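Local coordinates for outer membrane protein SusF (Bacteroides thetaiotaomicron, PDB 4FE9) that binds starch at the surface of the cell through its carbohydrate-binding modules, ahead of starch transport into the periplasm for degradation, at residues A[153-158]-A[192-197]; A[187-192]-A[233-238]; A[220-225]-A[251-256]. All blocks are in the same frame, centred on the assembly; numbering follows the deposited sequence.

Interaction 1 of 3, residues A[153-158]-A[192-197]; sequences YYIVGD and FKIFPA. With GLC (alpha-D-glucopyranose), chain B; GLC (alpha-D-glucopyranose), chain C.
Phe192 and Ile155 meet on one face of the sheet, where chi1 of Phe192 (67°) sets CG between its backbone N and carbonyl carbon. CD1 of the Phe192 ring lies 3.8 Å from Ile155 CG2. At Lys193, CG is anti to the carbonyl carbon and the chain is extended throughout beyond it, its end leading away from strand 153-157. The two strands are antiparallel, their axes 149° apart and 4.5 Å at closest approach. Tyr154 pairs with Phe195 and Val156 with Lys193 through two backbone hydrogen bonds each, the shorter of the latter pair being Lys193 N to Val156 O at 2.8 Å. Side chains alternate between two faces. On one, Ile155 CD1 packs on Ile194 CG1 at 3.5 Å, and Tyr153 lays CD1 and CE1 against Pro196; strand 241-246 touches this face through Ile243 and Phe245. On the other, Val156 CB lies 4.1 Å from Phe195 CE1, while Ala197 CB approaches Tyr154 CE1 at the ring edge. Past the end of strand 153-157, Asp158 OD2 accepts from O6 of the chain C glucose at 2.7 Å and also from Trp162 NE1. Lys193 NZ donates to O2 and O3 of the chain B glucose, both at 2.8 Å. One antiparallel pair of CBM 1 thus combines an apolar interior with two polar grips on consecutive sugars, an acceptor for one and a donor for the other.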
loop_
_atom_site.group_PDB
_atom_site.type_symbol
_atom_site.label_atom_id
_atom_site.label_comp_id
_atom_site.label_asym_id
_atom_site.label_seq_id
_atom_site.Cartn_x
_atom_site.Cartn_y
_atom_site.Cartn_z
ATOM N N TYR A 153 -10.260 -20.273 0.188
ATOM C CA TYR A 153 -10.829 -19.805 1.452
ATOM C C TYR A 153 -12.164 -19.101 1.218
ATOM O O TYR A 153 -12.339 -18.436 0.213
ATOM C CB TYR A 153 -9.858 -18.828 2.130
ATOM C CG TYR A 153 -8.586 -19.494 2.557
ATOM C CD1 TYR A 153 -8.544 -20.200 3.746
ATOM C CD2 TYR A 153 -7.530 -19.674 1.644
ATOM C CE1 TYR A 153 -7.437 -21.045 4.061
ATOM C CE2 TYR A 153 -6.417 -20.494 1.967
ATOM C CZ TYR A 153 -6.365 -21.118 3.192
ATOM O OH TYR A 153 -5.308 -21.958 3.504
ATOM N N TYR A 154 -13.045 -19.173 2.212
ATOM C CA TYR A 154 -14.353 -18.540 2.130
ATOM C C TYR A 154 -14.571 -17.579 3.330
ATOM O O TYR A 154 -14.058 -17.837 4.436
ATOM C CB TYR A 154 -15.420 -19.615 2.131
ATOM C CG TYR A 154 -15.475 -20.379 0.853
ATOM C CD1 TYR A 154 -14.534 -21.367 0.570
ATOM C CD2 TYR A 154 -16.454 -20.107 -0.104
ATOM C CE1 TYR A 154 -14.578 -22.081 -0.629
ATOM C CE2 TYR A 154 -16.531 -20.838 -1.284
ATOM C CZ TYR A 154 -15.578 -21.804 -1.556
ATOM O OH TYR A 154 -15.610 -22.484 -2.753
ATOM N N ILE A 155 -15.303 -16.485 3.105
ATOM C CA ILE A 155 -15.815 -15.662 4.209
ATOM C C ILE A 155 -17.252 -16.031 4.517
ATOM O O ILE A 155 -18.100 -16.156 3.597
ATOM C CB ILE A 155 -15.763 -14.179 3.887
ATOM C CG1 ILE A 155 -14.349 -13.746 3.502
ATOM C CG2 ILE A 155 -16.354 -13.336 5.042
ATOM C CD1 ILE A 155 -13.416 -13.686 4.638
ATOM N N VAL A 156 -17.546 -16.140 5.809
ATOM C CA VAL A 156 -18.893 -16.317 6.303
ATOM C C VAL A 156 -19.065 -15.302 7.473
ATOM O O VAL A 156 -18.203 -15.212 8.343
ATOM C CB VAL A 156 -19.068 -17.763 6.854
ATOM C CG1 VAL A 156 -20.386 -17.935 7.578
ATOM C CG2 VAL A 156 -18.968 -18.765 5.739
ATOM N N GLY A 157 -20.159 -14.550 7.487
ATOM C CA GLY A 157 -20.417 -13.613 8.580
ATOM C C GLY A 157 -21.841 -13.098 8.629
ATOM O O GLY A 157 -22.749 -13.711 8.057
ATOM N N ASP A 158 -22.064 -12.075 9.458
ATOM C CA ASP A 158 -23.411 -11.484 9.609
ATOM C C ASP A 158 -23.914 -11.031 8.238
ATOM O O ASP A 158 -25.088 -11.170 7.940
ATOM C CB ASP A 158 -23.411 -10.281 10.558
ATOM C CG ASP A 158 -22.854 -10.613 11.978
ATOM O OD1 ASP A 158 -22.188 -9.734 12.571
ATOM O OD2 ASP A 158 -23.253 -11.625 12.562
ATOM N N PHE A 192 -17.294 -11.630 11.137
ATOM C CA PHE A 192 -17.102 -12.707 10.187
ATOM C C PHE A 192 -15.960 -13.639 10.583
ATOM O O PHE A 192 -15.071 -13.263 11.364
ATOM C CB PHE A 192 -16.870 -12.147 8.792
ATOM C CG PHE A 192 -15.570 -11.386 8.642
ATOM C CD1 PHE A 192 -14.443 -12.014 8.103
ATOM C CD2 PHE A 192 -15.485 -10.054 8.989
ATOM C CE1 PHE A 192 -13.254 -11.334 7.963
ATOM C CE2 PHE A 192 -14.288 -9.345 8.818
ATOM C CZ PHE A 192 -13.177 -9.998 8.270
ATOM N N LYS A 193 -15.944 -14.815 9.982
ATOM C CA LYS A 193 -14.768 -15.698 10.037
ATOM C C LYS A 193 -14.306 -16.095 8.627
ATOM O O LYS A 193 -15.063 -15.968 7.664
ATOM C CB LYS A 193 -15.081 -16.930 10.878
ATOM C CG LYS A 193 -15.114 -16.618 12.393
ATOM C CD LYS A 193 -15.798 -17.718 13.206
ATOM C CE LYS A 193 -15.338 -17.628 14.642
ATOM N NZ LYS A 193 -15.998 -18.538 15.577
ATOM N N ILE A 194 -13.084 -16.633 8.537
ATOM C CA ILE A 194 -12.554 -17.168 7.314
ATOM C C ILE A 194 -12.484 -18.672 7.429
ATOM O O ILE A 194 -12.094 -19.199 8.463
ATOM C CB ILE A 194 -11.161 -16.652 7.080
ATOM C CG1 ILE A 194 -11.178 -15.135 6.916
ATOM C CG2 ILE A 194 -10.544 -17.285 5.823
ATOM C CD1 ILE A 194 -9.786 -14.495 7.171
ATOM N N PHE A 195 -12.987 -19.369 6.435
ATOM C CA PHE A 195 -12.945 -20.825 6.478
ATOM C C PHE A 195 -12.151 -21.342 5.313
ATOM O O PHE A 195 -12.348 -20.903 4.195
ATOM C CB PHE A 195 -14.358 -21.407 6.458
ATOM C CG PHE A 195 -15.112 -21.179 7.723
ATOM C CD1 PHE A 195 -15.754 -19.962 7.955
ATOM C CD2 PHE A 195 -15.042 -22.092 8.744
ATOM C CE1 PHE A 195 -16.354 -19.704 9.177
ATOM C CE2 PHE A 195 -15.628 -21.834 9.968
ATOM C CZ PHE A 195 -16.345 -20.680 10.153
ATOM N N PRO A 196 -11.240 -22.304 5.568
ATOM C CA PRO A 196 -10.712 -23.076 4.456
ATOM C C PRO A 196 -11.834 -23.845 3.752
ATOM O O PRO A 196 -12.773 -24.303 4.398
ATOM C CB PRO A 196 -9.725 -24.053 5.131
ATOM C CG PRO A 196 -10.151 -24.132 6.519
ATOM C CD PRO A 196 -10.790 -22.819 6.872
ATOM N N ALA A 197 -11.708 -24.011 2.445
ATOM C CA ALA A 197 -12.716 -24.747 1.645
ATOM C C ALA A 197 -13.073 -26.117 2.229
ATOM O O ALA A 197 -14.231 -26.536 2.172
ATOM C CB ALA A 197 -12.249 -24.884 0.192
HETATM C C1 GLC B . -20.845 -19.600 14.657
HETATM C C2 GLC B . -19.506 -18.874 14.655
HETATM C C3 GLC B . -19.553 -17.700 15.636
HETATM C C4 GLC B . -20.688 -16.774 15.252
HETATM C C5 GLC B . -21.999 -17.548 15.165
HETATM C C6 GLC B . -23.069 -16.632 14.596
HETATM O O2 GLC B . -18.482 -19.773 15.101
HETATM O O3 GLC B . -18.318 -17.006 15.555
HETATM O O4 GLC B . -20.815 -15.722 16.194
HETATM O O5 GLC B . -21.878 -18.688 14.256
HETATM O O6 GLC B . -24.307 -17.298 14.666
HETATM C C1 GLC C . -20.212 -14.546 15.730
HETATM C C2 GLC C . -19.449 -13.894 16.844
HETATM C C3 GLC C . -20.371 -13.533 17.990
HETATM C C4 GLC C . -21.602 -12.790 17.494
HETATM C C5 GLC C . -22.073 -13.109 16.273
HETATM C C6 GLC C . -23.286 -12.374 15.775
HETATM O O2 GLC C . -18.445 -14.810 17.308
HETATM O O3 GLC C . -19.627 -12.764 18.927
HETATM O O4 GLC C . -22.672 -12.560 18.456
HETATM O O5 GLC C . -21.200 -13.661 15.252
HETATM O O6 GLC C . -22.830 -11.164 15.166
#

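Interaction 2 of 3, residues A[187-192]-A[233-238]; sequences ESTSNF and INTALD. With GLC (alpha-D-glucopyranose), chain C; EDO (1,2-ethanediol), chain M.
The sugar-binding edge of CBM 1 brings Asn191 against Asn234, where the short strand 233-234 borders strand 191-196 and ends its eight-stranded antiparallel sheet. Asn234 ND2 donates to Asn191 OD1 at 2.9 Å; the acceptor lies in the amide plane of Asn234, but the donor stands 55° out of the plane of Asn191, and the two amides are 77° apart. With OD1 engaged in this way, Asn191 ND2 donates to O6 of the chain C glucose at 3.0 Å, so the Asn234 amide acts as a second-shell contact behind a sugar ligand. Phe192 and Ile233 form a hydrogen-bonded antiparallel pair, and Ile233 CB sits over one face of the Phe192 ring, 4.0 Å from its centroid. At the end of the strand Asn234 opens an Asx turn, its OD1 accepting from Ala236 N at 2.7 Å. Thr235, inside that turn, grips Ser190 twice: its backbone N donates to Ser190 O, and its OG1 accepts from Ser190 N at 2.9 Å. Chi1 of Thr235 (58°) places OG1 for that bond, and the same hydroxyl donates to Leu237 O at 2.7 Å. Thr235 CG2 meanwhile reaches Phe192 CE2 at 3.7 Å. Farther out, one water joins Thr189 OG1 to Asn234 ND2, and Thr189 CG2 packs against the carbonyl oxygens of Ala236 and Leu237, with Asp238 CB approaching Ser188.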
loop_
_atom_site.group_PDB
_atom_site.type_symbol
_atom_site.label_atom_id
_atom_site.label_comp_id
_atom_site.label_asym_id
_atom_site.label_seq_id
_atom_site.Cartn_x
_atom_site.Cartn_y
_atom_site.Cartn_z
ATOM N N GLU A 187 -24.378 -3.230 4.798
ATOM C CA GLU A 187 -25.286 -2.207 5.360
ATOM C C GLU A 187 -24.910 -1.764 6.748
ATOM O O GLU A 187 -25.294 -0.700 7.167
ATOM C CB GLU A 187 -26.742 -2.716 5.374
ATOM C CG GLU A 187 -27.135 -3.445 4.085
ATOM C CD GLU A 187 -28.579 -3.155 3.644
ATOM O OE1 GLU A 187 -29.501 -3.179 4.513
ATOM O OE2 GLU A 187 -28.794 -2.972 2.423
ATOM N N SER A 188 -24.263 -2.637 7.510
ATOM C CA SER A 188 -23.741 -2.256 8.843
ATOM C C SER A 188 -22.488 -3.055 9.104
ATOM O O SER A 188 -22.183 -3.966 8.355
ATOM C CB SER A 188 -24.779 -2.581 9.923
ATOM O OG SER A 188 -25.221 -3.929 9.786
ATOM N N THR A 189 -21.767 -2.740 10.174
ATOM C CA THR A 189 -20.548 -3.513 10.493
ATOM C C THR A 189 -20.903 -4.985 10.705
ATOM O O THR A 189 -22.061 -5.335 11.012
ATOM C CB THR A 189 -19.845 -2.979 11.721
ATOM O OG1 THR A 189 -20.783 -2.964 12.813
ATOM C CG2 THR A 189 -19.330 -1.532 11.460
ATOM N N SER A 190 -19.946 -5.863 10.460
ATOM C CA SER A 190 -20.257 -7.251 10.487
ATOM C C SER A 190 -19.144 -8.040 11.153
ATOM O O SER A 190 -17.973 -7.732 10.973
ATOM C CB SER A 190 -20.511 -7.757 9.071
ATOM O OG SER A 190 -20.724 -9.150 9.075
ATOM N N ASN A 191 -19.531 -8.979 12.007
ATOM C CA ASN A 191 -18.635 -10.064 12.407
ATOM C C ASN A 191 -18.492 -11.071 11.284
ATOM O O ASN A 191 -19.446 -11.307 10.523
ATOM C CB ASN A 191 -19.173 -10.750 13.652
ATOM C CG ASN A 191 -19.094 -9.853 14.870
ATOM O OD1 ASN A 191 -18.159 -9.077 15.004
ATOM N ND2 ASN A 191 -20.148 -9.846 15.673
ATOM N N PHE A 192 -17.294 -11.630 11.137
ATOM C CA PHE A 192 -17.102 -12.707 10.187
ATOM C C PHE A 192 -15.960 -13.639 10.583
ATOM O O PHE A 192 -15.071 -13.263 11.364
ATOM C CB PHE A 192 -16.870 -12.147 8.792
ATOM C CG PHE A 192 -15.570 -11.386 8.642
ATOM C CD1 PHE A 192 -14.443 -12.014 8.103
ATOM C CD2 PHE A 192 -15.485 -10.054 8.989
ATOM C CE1 PHE A 192 -13.254 -11.334 7.963
ATOM C CE2 PHE A 192 -14.288 -9.345 8.818
ATOM C CZ PHE A 192 -13.177 -9.998 8.270
ATOM N N ILE A 233 -13.888 -11.856 13.511
ATOM C CA ILE A 233 -13.341 -10.564 13.231
ATOM C C ILE A 233 -14.489 -9.603 12.963
ATOM O O ILE A 233 -15.479 -9.959 12.270
ATOM C CB ILE A 233 -12.429 -10.606 12.010
ATOM C CG1 ILE A 233 -11.278 -11.641 12.201
ATOM C CG2 ILE A 233 -11.921 -9.209 11.673
ATOM C CD1 ILE A 233 -10.575 -12.035 10.909
ATOM N N ASN A 234 -14.364 -8.372 13.454
ATOM C CA ASN A 234 -15.343 -7.359 13.105
ATOM C C ASN A 234 -14.845 -6.412 12.001
ATOM O O ASN A 234 -13.717 -5.962 12.032
ATOM C CB ASN A 234 -15.791 -6.567 14.353
ATOM C CG ASN A 234 -16.986 -5.702 14.072
ATOM O OD1 ASN A 234 -16.828 -4.621 13.543
ATOM N ND2 ASN A 234 -18.149 -6.318 14.075
ATOM N N THR A 235 -15.698 -6.097 11.028
ATOM C CA THR A 235 -15.260 -5.211 9.935
ATOM C C THR A 235 -14.888 -3.820 10.416
ATOM O O THR A 235 -14.105 -3.144 9.770
ATOM C CB THR A 235 -16.299 -5.091 8.797
ATOM O OG1 THR A 235 -17.547 -4.607 9.330
ATOM C CG2 THR A 235 -16.523 -6.403 8.205
ATOM N N ALA A 236 -15.482 -3.378 11.531
ATOM C CA ALA A 236 -15.277 -1.993 12.031
ATOM C C ALA A 236 -15.810 -0.900 11.085
ATOM O O ALA A 236 -16.259 0.160 11.543
ATOM C CB ALA A 236 -13.802 -1.727 12.389
ATOM N N LEU A 237 -15.962 -1.243 9.819
ATOM C CA LEU A 237 -16.500 -0.327 8.841
ATOM C C LEU A 237 -17.760 -0.892 8.249
ATOM O O LEU A 237 -18.031 -2.083 8.364
ATOM C CB LEU A 237 -15.480 -0.097 7.720
ATOM C CG LEU A 237 -14.081 0.316 8.181
ATOM C CD1 LEU A 237 -13.045 -0.061 7.122
ATOM C CD2 LEU A 237 -14.034 1.834 8.512
ATOM N N ASP A 238 -18.442 -0.079 7.458
ATOM C CA ASP A 238 -19.456 -0.581 6.597
ATOM C C ASP A 238 -19.423 0.176 5.290
ATOM O O ASP A 238 -18.446 0.892 5.005
ATOM C CB ASP A 238 -20.839 -0.498 7.275
ATOM C CG ASP A 238 -21.252 0.946 7.622
ATOM O OD1 ASP A 238 -20.706 1.898 7.013
ATOM O OD2 ASP A 238 -22.171 1.116 8.448
HETATM C C1 GLC C . -20.212 -14.546 15.730
HETATM C C2 GLC C . -19.449 -13.894 16.844
HETATM C C3 GLC C . -20.371 -13.533 17.990
HETATM C C4 GLC C . -21.602 -12.790 17.494
HETATM C C5 GLC C . -22.073 -13.109 16.273
HETATM C C6 GLC C . -23.286 -12.374 15.775
HETATM O O2 GLC C . -18.445 -14.810 17.308
HETATM O O3 GLC C . -19.627 -12.764 18.927
HETATM O O4 GLC C . -22.672 -12.560 18.456
HETATM O O5 GLC C . -21.200 -13.661 15.252
HETATM O O6 GLC C . -22.830 -11.164 15.166
HETATM C C1 EDO M . -25.135 -6.651 6.582
HETATM O O1 EDO M . -25.258 -6.139 5.254
HETATM C C2 EDO M . -23.712 -6.374 7.085
HETATM O O2 EDO M . -23.565 -6.760 8.457
HETATM O O HOH W 1 -21.047 -5.689 13.987
HETATM O O HOH W 2 -22.790 -0.155 11.456
#

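Interaction 3 of 3, residues A[220-225]-A[251-256]; sequences SGDNFV and RFTVKD. With EDO (1,2-ethanediol), chain E.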
loop_
_atom_site.group_PDB
_atom_site.type_symbol
_atom_site.label_atom_id
_atom_site.label_comp_id
_atom_site.label_asym_id
_atom_site.label_seq_id
_atom_site.Cartn_x
_atom_site.Cartn_y
_atom_site.Cartn_z
ATOM N N SER A 220 -9.988 -4.072 15.180
ATOM C CA SER A 220 -8.756 -3.335 14.867
ATOM C C SER A 220 -8.631 -3.063 13.372
ATOM O O SER A 220 -7.970 -2.121 12.968
ATOM C CB SER A 220 -7.531 -4.113 15.349
ATOM O OG SER A 220 -7.286 -5.214 14.481
ATOM N N GLY A 221 -9.248 -3.920 12.551
ATOM C CA GLY A 221 -9.136 -3.804 11.098
ATOM C C GLY A 221 -7.814 -4.315 10.525
ATOM O O GLY A 221 -7.569 -4.217 9.321
ATOM N N ASP A 222 -6.931 -4.807 11.387
ATOM C CA ASP A 222 -5.547 -5.099 10.957
ATOM C C ASP A 222 -4.843 -5.860 12.084
ATOM O O ASP A 222 -4.554 -5.284 13.137
ATOM C CB ASP A 222 -4.810 -3.787 10.640
ATOM C CG ASP A 222 -3.307 -3.997 10.246
ATOM O OD1 ASP A 222 -2.815 -5.167 10.107
ATOM O OD2 ASP A 222 -2.654 -2.968 9.973
ATOM N N ASN A 223 -4.787 -7.184 11.953
ATOM C CA ASN A 223 -4.290 -8.011 13.037
ATOM C C ASN A 223 -3.890 -9.410 12.579
ATOM O O ASN A 223 -3.971 -9.727 11.404
ATOM C CB ASN A 223 -5.330 -8.109 14.137
ATOM C CG ASN A 223 -4.699 -8.200 15.518
ATOM O OD1 ASN A 223 -3.526 -8.559 15.658
ATOM N ND2 ASN A 223 -5.476 -7.892 16.540
ATOM N N PHE A 224 -3.550 -10.259 13.537
ATOM C CA PHE A 224 -3.161 -11.623 13.255
ATOM C C PHE A 224 -4.378 -12.493 13.087
ATOM O O PHE A 224 -5.379 -12.316 13.784
ATOM C CB PHE A 224 -2.282 -12.168 14.403
ATOM C CG PHE A 224 -0.863 -11.647 14.376
ATOM C CD1 PHE A 224 -0.016 -11.977 13.338
ATOM C CD2 PHE A 224 -0.428 -10.715 15.332
ATOM C CE1 PHE A 224 1.262 -11.411 13.250
ATOM C CE2 PHE A 224 0.884 -10.216 15.305
ATOM C CZ PHE A 224 1.742 -10.606 14.301
ATOM N N VAL A 225 -4.239 -13.537 12.293
ATOM C CA VAL A 225 -5.243 -14.590 12.241
ATOM C C VAL A 225 -4.927 -15.682 13.222
ATOM O O VAL A 225 -3.818 -16.192 13.234
ATOM C CB VAL A 225 -5.296 -15.189 10.826
ATOM C CG1 VAL A 225 -6.293 -16.365 10.771
ATOM C CG2 VAL A 225 -5.654 -14.111 9.835
ATOM N N ARG A 251 -2.220 -12.913 8.506
ATOM C CA ARG A 251 -2.669 -11.618 8.955
ATOM C C ARG A 251 -3.871 -11.275 8.092
ATOM O O ARG A 251 -3.969 -11.760 6.958
ATOM C CB ARG A 251 -1.578 -10.571 8.709
ATOM C CG ARG A 251 -0.648 -10.349 9.946
ATOM C CD ARG A 251 -0.148 -8.875 10.037
ATOM N NE ARG A 251 0.147 -8.528 11.416
ATOM C CZ ARG A 251 -0.453 -7.566 12.095
ATOM N NH1 ARG A 251 -1.238 -6.703 11.474
ATOM N NH2 ARG A 251 -0.114 -7.352 13.354
ATOM N N PHE A 252 -4.724 -10.364 8.590
ATOM C CA PHE A 252 -5.874 -9.898 7.834
ATOM C C PHE A 252 -5.947 -8.394 7.954
ATOM O O PHE A 252 -5.451 -7.817 8.938
ATOM C CB PHE A 252 -7.135 -10.534 8.378
ATOM C CG PHE A 252 -7.585 -9.959 9.702
ATOM C CD1 PHE A 252 -7.248 -10.592 10.900
ATOM C CD2 PHE A 252 -8.303 -8.759 9.747
ATOM C CE1 PHE A 252 -7.636 -10.045 12.136
ATOM C CE2 PHE A 252 -8.678 -8.189 10.958
ATOM C CZ PHE A 252 -8.360 -8.831 12.161
ATOM N N THR A 253 -6.448 -7.734 6.915
ATOM C CA THR A 253 -6.945 -6.369 7.060
ATOM C C THR A 253 -8.380 -6.277 6.539
ATOM O O THR A 253 -8.803 -7.085 5.705
ATOM C CB THR A 253 -6.116 -5.388 6.272
ATOM O OG1 THR A 253 -6.081 -5.817 4.915
ATOM C CG2 THR A 253 -4.661 -5.288 6.856
ATOM N N VAL A 254 -9.118 -5.306 7.056
ATOM C CA VAL A 254 -10.368 -4.883 6.482
ATOM C C VAL A 254 -10.265 -3.399 6.216
ATOM O O VAL A 254 -10.056 -2.625 7.150
ATOM C CB VAL A 254 -11.508 -5.119 7.450
ATOM C CG1 VAL A 254 -12.839 -4.732 6.793
ATOM C CG2 VAL A 254 -11.536 -6.631 7.888
ATOM N N LYS A 255 -10.420 -3.000 4.949
ATOM C CA LYS A 255 -10.140 -1.643 4.532
ATOM C C LYS A 255 -11.329 -1.027 3.795
ATOM O O LYS A 255 -12.149 -1.738 3.243
ATOM C CB LYS A 255 -8.883 -1.609 3.652
ATOM C CG LYS A 255 -7.591 -1.841 4.493
ATOM C CD LYS A 255 -6.367 -2.273 3.659
ATOM C CE LYS A 255 -6.232 -1.464 2.408
ATOM N NZ LYS A 255 -4.778 -1.223 2.095
ATOM N N ASP A 256 -11.496 0.284 3.971
ATOM C CA ASP A 256 -12.476 1.080 3.215
ATOM C C ASP A 256 -12.191 0.923 1.709
ATOM O O ASP A 256 -11.035 1.009 1.270
ATOM C CB ASP A 256 -12.347 2.544 3.686
ATOM C CG ASP A 256 -13.262 3.509 2.941
ATOM O OD1 ASP A 256 -14.043 3.086 2.055
ATOM O OD2 ASP A 256 -13.130 4.727 3.202
HETATM C C1 EDO E . -2.964 -8.888 5.554
HETATM O O1 EDO E . -1.707 -8.243 5.719
HETATM C C2 EDO E . -3.425 -8.743 4.118
HETATM O O2 EDO E . -3.410 -7.361 3.764
#
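Over one face of the Phe224 ring lies the guanidinium of Arg251, its NE 3.6 Å above the plane and offset toward the rim. Arg251 CZ is 4.3 Å from the ring centroid and 8° off the normal, a cation-pi contact, although the two planes are 70° apart. The guanidinium has its own neighbours: Asn223 C stands over the centre of one face, and the Asp222 carboxylate comes in at the edge, with OD1 2.6 Å from NH1 in a salt bridge. The Phe252 ring takes Asn223 N over one face, 3.9 Å above the plane and toward the rim, while Phe224 O and Val225 CG2 approach its edge. Asn223 CB also touches Phe252 CE1, at 3.6 Å. Strand 222-224 runs antiparallel to strand 251-256 and forms an outer strand of the CBM 1 sheet. Asn223 and Phe252 exchange backbone hydrogen bonds, and Val254 N adds one to Gly221 O at 3.0 Å. Before the strand, Ser220 OG accepts from Asp222 N at 3.1 Å in an ST turn. Chi1 of Asp222 (177°) puts CG anti to the backbone N, beside Thr253, whose CG2 lies 3.7 Å from OD1. Helix 92-102 touches Phe224 through Gln100 and Glu101. The carboxylate thus meets the guanidinium edge at NH1 while NE and CZ lie over the Phe224 ring, so the cation has an ionic and an aromatic partner on strand 222-224 and is probably stabilised by both.

All three contacts belong to one antiparallel sheet of CBM 1, whose order runs 222-224, 251-256, 241-246, 179-186, 168-172, 153-157, 191-196, 233-234. Interactions 1 and 2 are adjacent pairings that share Phe192 and strand 191-196, whereas interaction 3 forms the far end of the sheet. Their centres are nevertheless only 11 to 14 Å apart, so the sheet must curl: Val254 CG2 packs on Phe192 CZ, and Phe252 CE2 on Ile233 CG2. Along the chain, interaction 1 closes before interaction 3 opens, while the segments of interaction 2 alternate with those of both. Interactions 1 and 2 both reach the chain C glucose, placing the starch site at their end.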